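Local coordinates for 5-formaminoimidazole-4-carboxamide-1-(beta)-D-ribofuranosyl 5'-monophosphate synthetase (Methanocaldococcus jannaschii, PDB 2R7N), which catalyses the ATP- and formate-dependent, folate-independent formylation of the purine intermediate AICAR to FAICAR in IMP biosynthesis, at residues A[211-216]-A[289-294]; A[223-228]-A[326-331]. All coordinates share one frame; numbering follows the deposited sequence.

Contact 1 of 2, residues A[211-216]-A[289-294]; sequences YFYSPL and GMIGPF
Met-290 meets Tyr-213 through its backbone: the carbonyl O lies 3.0 Å from Tyr-213 CD2, oblique to the phenol ring, while the thioether leads away. Ile-291 follows with its two arms; CD1 sits near the plane of the Tyr-213 ring at its edge, and CD1 and CG2 both touch CG of Pro-215, just past the strand end. Gly-292 and Tyr-213 form an antiparallel hydrogen-bonded pair: Tyr-213 N donates to Gly-292 O (2.7 Å), and Gly-292 N reaches a lone pair of Tyr-213 O in the carbonyl plane (2.9 Å). With no side chain in the way, Gly-292 CA sits over one face of the Phe-212 ring in a CH-pi contact, 3.7 Å from its centroid. Pro-293, which has no N-H to give, fills the non-hydrogen-bonded site opposite Phe-212; its CD touches Phe-212 CE1 at 3.9 Å, and its CA-H points at Tyr-211 O. Phe-294 restores the pairing: Tyr-211 N meets Phe-294 O almost head-on, and Phe-294 N donates back to Tyr-211 O. With chi1 at 70°, CG between backbone N and carbonyl carbon, the Phe-294 ring comes under Tyr-211 CB, which lies 3.6 Å from its centroid. The two rings are near parallel (10°) but slid apart. Helix 268-285 touches Phe-294 and Tyr-213, and Tyr-211 OH bonds Val-271 O there. Two reciprocal bond pairs flanking a proline thus join central strands of the antiparallel ATP-grasp sheet: they satisfy the N-H groups of Tyr-211, Tyr-213, Gly-292 and Phe-294, while Pro-293 stands where no N-H is needed toward 211-214.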
loop_
_atom_site.group_PDB
_atom_site.type_symbol
_atom_site.label_atom_id
_atom_site.label_comp_id
_atom_site.label_asym_id
_atom_site.label_seq_id
_atom_site.Cartn_x
_atom_site.Cartn_y
_atom_site.Cartn_z
ATOM N N TYR A 211 -21.522 14.036 -3.659
ATOM C CA TYR A 211 -21.538 13.997 -2.205
ATOM C C TYR A 211 -21.970 12.627 -1.722
ATOM O O TYR A 211 -22.545 11.834 -2.464
ATOM C CB TYR A 211 -22.520 15.005 -1.601
ATOM C CG TYR A 211 -22.383 16.442 -2.018
ATOM C CD1 TYR A 211 -21.805 17.372 -1.174
ATOM C CD2 TYR A 211 -22.886 16.887 -3.245
ATOM C CE1 TYR A 211 -21.706 18.706 -1.544
ATOM C CE2 TYR A 211 -22.789 18.223 -3.627
ATOM C CZ TYR A 211 -22.200 19.123 -2.773
ATOM O OH TYR A 211 -22.106 20.446 -3.136
ATOM N N PHE A 212 -21.706 12.373 -0.452
ATOM C CA PHE A 212 -22.207 11.195 0.197
ATOM C C PHE A 212 -22.738 11.612 1.549
ATOM O O PHE A 212 -21.969 12.080 2.402
ATOM C CB PHE A 212 -21.079 10.183 0.394
ATOM C CG PHE A 212 -21.555 8.858 0.896
ATOM C CD1 PHE A 212 -21.883 7.856 0.008
ATOM C CD2 PHE A 212 -21.726 8.636 2.252
ATOM C CE1 PHE A 212 -22.348 6.648 0.456
ATOM C CE2 PHE A 212 -22.189 7.416 2.705
ATOM C CZ PHE A 212 -22.506 6.426 1.804
ATOM N N TYR A 213 -24.048 11.486 1.751
ATOM C CA TYR A 213 -24.565 11.647 3.105
ATOM C C TYR A 213 -24.474 10.318 3.822
ATOM O O TYR A 213 -25.001 9.302 3.343
ATOM C CB TYR A 213 -26.007 12.136 3.160
ATOM C CG TYR A 213 -26.521 12.184 4.588
ATOM C CD1 TYR A 213 -26.104 13.176 5.465
ATOM C CD2 TYR A 213 -27.390 11.216 5.071
ATOM C CE1 TYR A 213 -26.564 13.218 6.784
ATOM C CE2 TYR A 213 -27.854 11.254 6.388
ATOM C CZ TYR A 213 -27.442 12.257 7.230
ATOM O OH TYR A 213 -27.900 12.285 8.542
ATOM N N SER A 214 -23.796 10.337 4.965
ATOM C CA SER A 214 -23.710 9.174 5.820
ATOM C C SER A 214 -24.729 9.306 6.948
ATOM O O SER A 214 -24.638 10.218 7.776
ATOM C CB SER A 214 -22.305 9.055 6.405
ATOM O OG SER A 214 -22.213 7.901 7.213
ATOM N N PRO A 215 -25.721 8.414 6.968
ATOM C CA PRO A 215 -26.693 8.374 8.060
ATOM C C PRO A 215 -26.028 7.951 9.362
ATOM O O PRO A 215 -26.353 8.476 10.428
ATOM C CB PRO A 215 -27.698 7.311 7.606
ATOM C CG PRO A 215 -27.448 7.123 6.136
ATOM C CD PRO A 215 -25.998 7.409 5.933
ATOM N N LEU A 216 -25.086 7.015 9.262
ATOM C CA LEU A 216 -24.343 6.534 10.417
ATOM C C LEU A 216 -23.589 7.677 11.036
ATOM O O LEU A 216 -23.675 7.906 12.236
ATOM C CB LEU A 216 -23.353 5.452 10.003
ATOM C CG LEU A 216 -23.865 4.372 9.052
ATOM C CD1 LEU A 216 -22.930 3.185 9.077
ATOM C CD2 LEU A 216 -25.285 3.962 9.389
ATOM N N GLY A 289 -34.678 11.059 3.843
ATOM C CA GLY A 289 -33.965 12.106 3.122
ATOM C C GLY A 289 -32.970 11.548 2.127
ATOM O O GLY A 289 -33.177 10.464 1.559
ATOM N N MET A 290 -31.891 12.293 1.908
ATOM C CA MET A 290 -30.822 11.840 1.016
ATOM C C MET A 290 -29.949 10.816 1.723
ATOM O O MET A 290 -29.312 11.125 2.721
ATOM C CB MET A 290 -29.973 13.020 0.531
ATOM C CG MET A 290 -30.563 13.762 -0.657
ATOM S SD MET A 290 -30.188 12.960 -2.237
ATOM C CE MET A 290 -30.363 11.217 -1.848
ATOM N N ILE A 291 -29.941 9.589 1.219
ATOM C CA ILE A 291 -29.147 8.540 1.837
ATOM C C ILE A 291 -28.046 8.080 0.901
ATOM O O ILE A 291 -28.317 7.533 -0.168
ATOM C CB ILE A 291 -30.000 7.323 2.255
ATOM C CG1 ILE A 291 -31.092 7.735 3.252
ATOM C CG2 ILE A 291 -29.115 6.242 2.856
ATOM C CD1 ILE A 291 -30.581 8.440 4.491
ATOM N N GLY A 292 -26.801 8.310 1.308
ATOM C CA GLY A 292 -25.663 7.888 0.520
ATOM C C GLY A 292 -25.252 8.884 -0.548
ATOM O O GLY A 292 -25.133 10.092 -0.280
ATOM N N PRO A 293 -25.017 8.380 -1.768
ATOM C CA PRO A 293 -24.502 9.203 -2.847
ATOM C C PRO A 293 -25.576 10.078 -3.490
ATOM O O PRO A 293 -26.700 9.625 -3.759
ATOM C CB PRO A 293 -23.969 8.170 -3.846
ATOM C CG PRO A 293 -24.863 6.992 -3.650
ATOM C CD PRO A 293 -25.223 6.982 -2.183
ATOM N N PHE A 294 -25.220 11.338 -3.702
ATOM C CA PHE A 294 -26.019 12.245 -4.505
ATOM C C PHE A 294 -25.124 13.262 -5.204
ATOM O O PHE A 294 -23.983 13.498 -4.790
ATOM C CB PHE A 294 -27.104 12.932 -3.668
ATOM C CG PHE A 294 -26.591 13.936 -2.667
ATOM C CD1 PHE A 294 -26.437 15.268 -3.020
ATOM C CD2 PHE A 294 -26.314 13.554 -1.362
ATOM C CE1 PHE A 294 -25.988 16.203 -2.104
ATOM C CE2 PHE A 294 -25.860 14.480 -0.432
ATOM C CZ PHE A 294 -25.703 15.810 -0.799
#

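Contact 2 of 2, residues A[223-228]-A[326-331]; sequences LGMDKR and GPYSFL. With FAI (5-(formylamino)-1-(5-O-phosphono-beta-D-ribofuranosyl)-1H-imidazole-4-carboxamide), chain E.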
loop_
_atom_site.group_PDB
_atom_site.type_symbol
_atom_site.label_atom_id
_atom_site.label_comp_id
_atom_site.label_asym_id
_atom_site.label_seq_id
_atom_site.Cartn_x
_atom_site.Cartn_y
_atom_site.Cartn_z
ATOM N N LEU A 223 -16.930 13.627 -2.143
ATOM C CA LEU A 223 -16.182 12.511 -2.710
ATOM C C LEU A 223 -15.431 12.895 -3.970
ATOM O O LEU A 223 -14.261 12.558 -4.132
ATOM C CB LEU A 223 -17.100 11.303 -2.951
ATOM C CG LEU A 223 -17.233 10.332 -1.764
ATOM C CD1 LEU A 223 -15.913 9.667 -1.481
ATOM C CD2 LEU A 223 -17.718 11.013 -0.504
ATOM N N GLY A 224 -16.088 13.612 -4.867
ATOM C CA GLY A 224 -15.397 14.063 -6.066
ATOM C C GLY A 224 -16.179 14.989 -6.978
ATOM O O GLY A 224 -17.283 15.436 -6.650
ATOM N N MET A 225 -15.598 15.252 -8.145
ATOM C CA MET A 225 -16.144 16.209 -9.089
ATOM C C MET A 225 -15.699 15.845 -10.487
ATOM O O MET A 225 -14.536 15.488 -10.711
ATOM C CB MET A 225 -15.638 17.623 -8.782
ATOM C CG MET A 225 -16.003 18.158 -7.414
ATOM S SD MET A 225 -15.500 19.875 -7.318
ATOM C CE MET A 225 -16.028 20.250 -5.635
ATOM N N ASP A 226 -16.625 15.958 -11.428
ATOM C CA ASP A 226 -16.308 15.809 -12.829
ATOM C C ASP A 226 -17.028 16.896 -13.621
ATOM O O ASP A 226 -18.017 17.479 -13.171
ATOM C CB ASP A 226 -16.775 14.443 -13.327
ATOM C CG ASP A 226 -18.299 14.368 -13.476
ATOM O OD1 ASP A 226 -18.986 14.375 -12.432
ATOM O OD2 ASP A 226 -18.805 14.299 -14.629
ATOM N N LYS A 227 -16.539 17.155 -14.821
ATOM C CA LYS A 227 -17.317 17.923 -15.756
ATOM C C LYS A 227 -17.736 16.994 -16.879
ATOM O O LYS A 227 -16.970 16.122 -17.293
ATOM C CB LYS A 227 -16.543 19.127 -16.278
ATOM C CG LYS A 227 -15.391 18.786 -17.161
ATOM C CD LYS A 227 -14.877 20.018 -17.900
ATOM C CE LYS A 227 -13.978 19.570 -19.026
ATOM N NZ LYS A 227 -13.654 20.639 -19.964
ATOM N N ARG A 228 -18.970 17.172 -17.333
ATOM C CA ARG A 228 -19.533 16.391 -18.417
ATOM C C ARG A 228 -18.772 16.581 -19.707
ATOM O O ARG A 228 -18.269 17.668 -20.019
ATOM C CB ARG A 228 -20.983 16.800 -18.678
ATOM C CG ARG A 228 -21.839 16.812 -17.448
ATOM C CD ARG A 228 -21.830 15.451 -16.861
ATOM N NE ARG A 228 -23.032 15.168 -16.103
ATOM C CZ ARG A 228 -23.063 14.330 -15.076
ATOM N NH1 ARG A 228 -21.944 13.728 -14.698
ATOM N NH2 ARG A 228 -24.205 14.110 -14.427
ATOM N N GLY A 326 -9.974 9.891 -6.186
ATOM C CA GLY A 326 -9.559 11.186 -6.687
ATOM C C GLY A 326 -9.038 12.088 -5.605
ATOM O O GLY A 326 -8.893 11.673 -4.469
ATOM N N PRO A 327 -8.752 13.341 -5.965
ATOM C CA PRO A 327 -8.216 14.364 -5.084
ATOM C C PRO A 327 -8.966 14.515 -3.778
ATOM O O PRO A 327 -8.348 14.737 -2.740
ATOM C CB PRO A 327 -8.371 15.643 -5.922
ATOM C CG PRO A 327 -8.187 15.174 -7.292
ATOM C CD PRO A 327 -8.907 13.841 -7.342
ATOM N N TYR A 328 -10.287 14.431 -3.823
ATOM C CA TYR A 328 -11.079 14.655 -2.623
ATOM C C TYR A 328 -11.279 13.383 -1.805
ATOM O O TYR A 328 -11.280 13.431 -0.580
ATOM C CB TYR A 328 -12.433 15.288 -2.975
ATOM C CG TYR A 328 -12.289 16.659 -3.573
ATOM C CD1 TYR A 328 -11.884 17.731 -2.789
ATOM C CD2 TYR A 328 -12.524 16.878 -4.930
ATOM C CE1 TYR A 328 -11.720 18.981 -3.330
ATOM C CE2 TYR A 328 -12.368 18.132 -5.484
ATOM C CZ TYR A 328 -11.963 19.178 -4.681
ATOM O OH TYR A 328 -11.801 20.425 -5.213
ATOM N N SER A 329 -11.462 12.251 -2.481
ATOM C CA SER A 329 -11.781 11.011 -1.784
ATOM C C SER A 329 -10.535 10.535 -1.038
ATOM O O SER A 329 -10.630 9.898 0.014
ATOM C CB SER A 329 -12.315 9.952 -2.762
ATOM O OG SER A 329 -11.290 9.470 -3.617
ATOM N N PHE A 330 -9.376 10.900 -1.580
ATOM C CA PHE A 330 -8.068 10.621 -0.997
ATOM C C PHE A 330 -7.871 11.232 0.390
ATOM O O PHE A 330 -7.282 10.620 1.274
ATOM C CB PHE A 330 -6.994 11.208 -1.899
ATOM C CG PHE A 330 -5.590 10.886 -1.461
ATOM C CD1 PHE A 330 -5.024 9.656 -1.754
ATOM C CD2 PHE A 330 -4.835 11.817 -0.775
ATOM C CE1 PHE A 330 -3.732 9.356 -1.353
ATOM C CE2 PHE A 330 -3.540 11.525 -0.371
ATOM C CZ PHE A 330 -2.989 10.303 -0.661
ATOM N N LEU A 331 -8.329 12.464 0.547
ATOM C CA LEU A 331 -8.064 13.252 1.738
ATOM C C LEU A 331 -8.417 12.551 3.064
ATOM O O LEU A 331 -7.698 12.674 4.053
ATOM C CB LEU A 331 -8.790 14.592 1.616
ATOM C CG LEU A 331 -7.983 15.831 1.215
ATOM C CD1 LEU A 331 -6.694 15.510 0.513
ATOM C CD2 LEU A 331 -8.823 16.792 0.391
HETATM O OP2 FAI E . -25.696 4.602 -19.840
HETATM P P FAI E . -27.283 4.800 -19.573
HETATM O OP1 FAI E . -27.838 3.329 -19.227
HETATM O OP3 FAI E . -27.997 5.357 -20.751
HETATM O O3 FAI E . -27.432 5.706 -18.275
HETATM C C4 FAI E . -28.751 5.943 -17.775
HETATM C C FAI E . -28.873 7.378 -17.247
HETATM O O FAI E . -27.584 7.659 -16.708
HETATM C C3 FAI E . -29.128 8.420 -18.356
HETATM O "O3'" FAI E . -30.375 9.069 -18.077
HETATM C C2 FAI E . -27.977 9.423 -18.230
HETATM O "O2'" FAI E . -28.492 10.754 -18.070
HETATM C C1 FAI E . -27.281 9.033 -16.931
HETATM N N FAI E . -25.825 8.967 -17.133
HETATM C C5 FAI E . -25.193 7.952 -17.734
HETATM N N1 FAI E . -23.880 8.190 -17.739
HETATM C C3A FAI E . -23.682 9.358 -17.142
HETATM C C6 FAI E . -22.295 9.956 -16.973
HETATM O O5 FAI E . -21.322 9.276 -17.301
HETATM N N2 FAI E . -22.228 11.202 -16.482
HETATM C C7A FAI E . -24.910 9.859 -16.755
HETATM N N3 FAI E . -25.150 11.000 -16.097
HETATM C C8 FAI E . -25.653 10.989 -14.840
HETATM O O6 FAI E . -25.959 9.996 -14.151
HETATM O O HOH W 1 -12.071 13.013 -5.497
#
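The ring of Tyr-328 receives Met-225 obliquely: SD is 4.0 Å from Tyr-328 CE2 and 5.0 Å from the ring centroid, a Met-aromatic contact, with Gly-224 CA also oblique near CD2. At the C-terminal end of 223-228, one face of the Arg-228 guanidinium carries the carboxamide nitrogen N2 of the product FAICAR, 3.1 Å from Arg-228 NH1. Met-225 gets to the ring by a chain extended beyond CG. Leu-223 and Gly-224 form a classic beta bulge against His-210, in the antiparallel sheet of the ATP-grasp fold; the short, weakly bonded helical turn that holds Tyr-328 and Ser-329 runs nearly antiparallel to this strand. A water bridges them, donating to Leu-223 O (2.6 Å) and accepting from Ser-329 N (3.2 Å). Leu-223 CD1 packs on Ser-329 CB at 3.8 Å. Ser-329 OG, with chi1 at 71°, turns back to accept from Gly-326 N in a nearly straight bond (174°), and is also bonded to Leu-337 O. Arg-228 NH1 makes a salt bridge of 3.2 Å to the syn lone pair of Asp-226 OD2, tilted 20° from the guanidinium plane, while NH2 pairs with Asp-316. Replacing Arg-228 by alanine removes the guanidinium, which would probably leave Asp-226 and Asp-316 without their shared cation and the carboxamide N2 without a flat group to lie against. His-210 NE2 is hydrogen-bonded to the other oxygen of Asp-226, OD1, so both carboxylate oxygens are held.

Both contacts reach the same antiparallel sheet, of five strands within this chain, and their centres are about 16 Å apart. Strands 205-214 and 219-230 are consecutive in the chain and adjacent in the sheet; 292-300 borders the first on its far side, while helix 327-333 lies beside the second. Along the chain the order is 211-216, 223-228, 289-294, 326-331, so the two contacts interleave. They touch directly where Phe-212 CB packs on Leu-223 CD2 at 3.6 Å. Contact 1 thus ties strands within the sheet, and contact 2 joins the sheet to a helix. Arg-228, on the strand of contact 2, touches the product, whereas the Pro-293 side chain of contact 1 lies about 11 Å from a bound FAICAR.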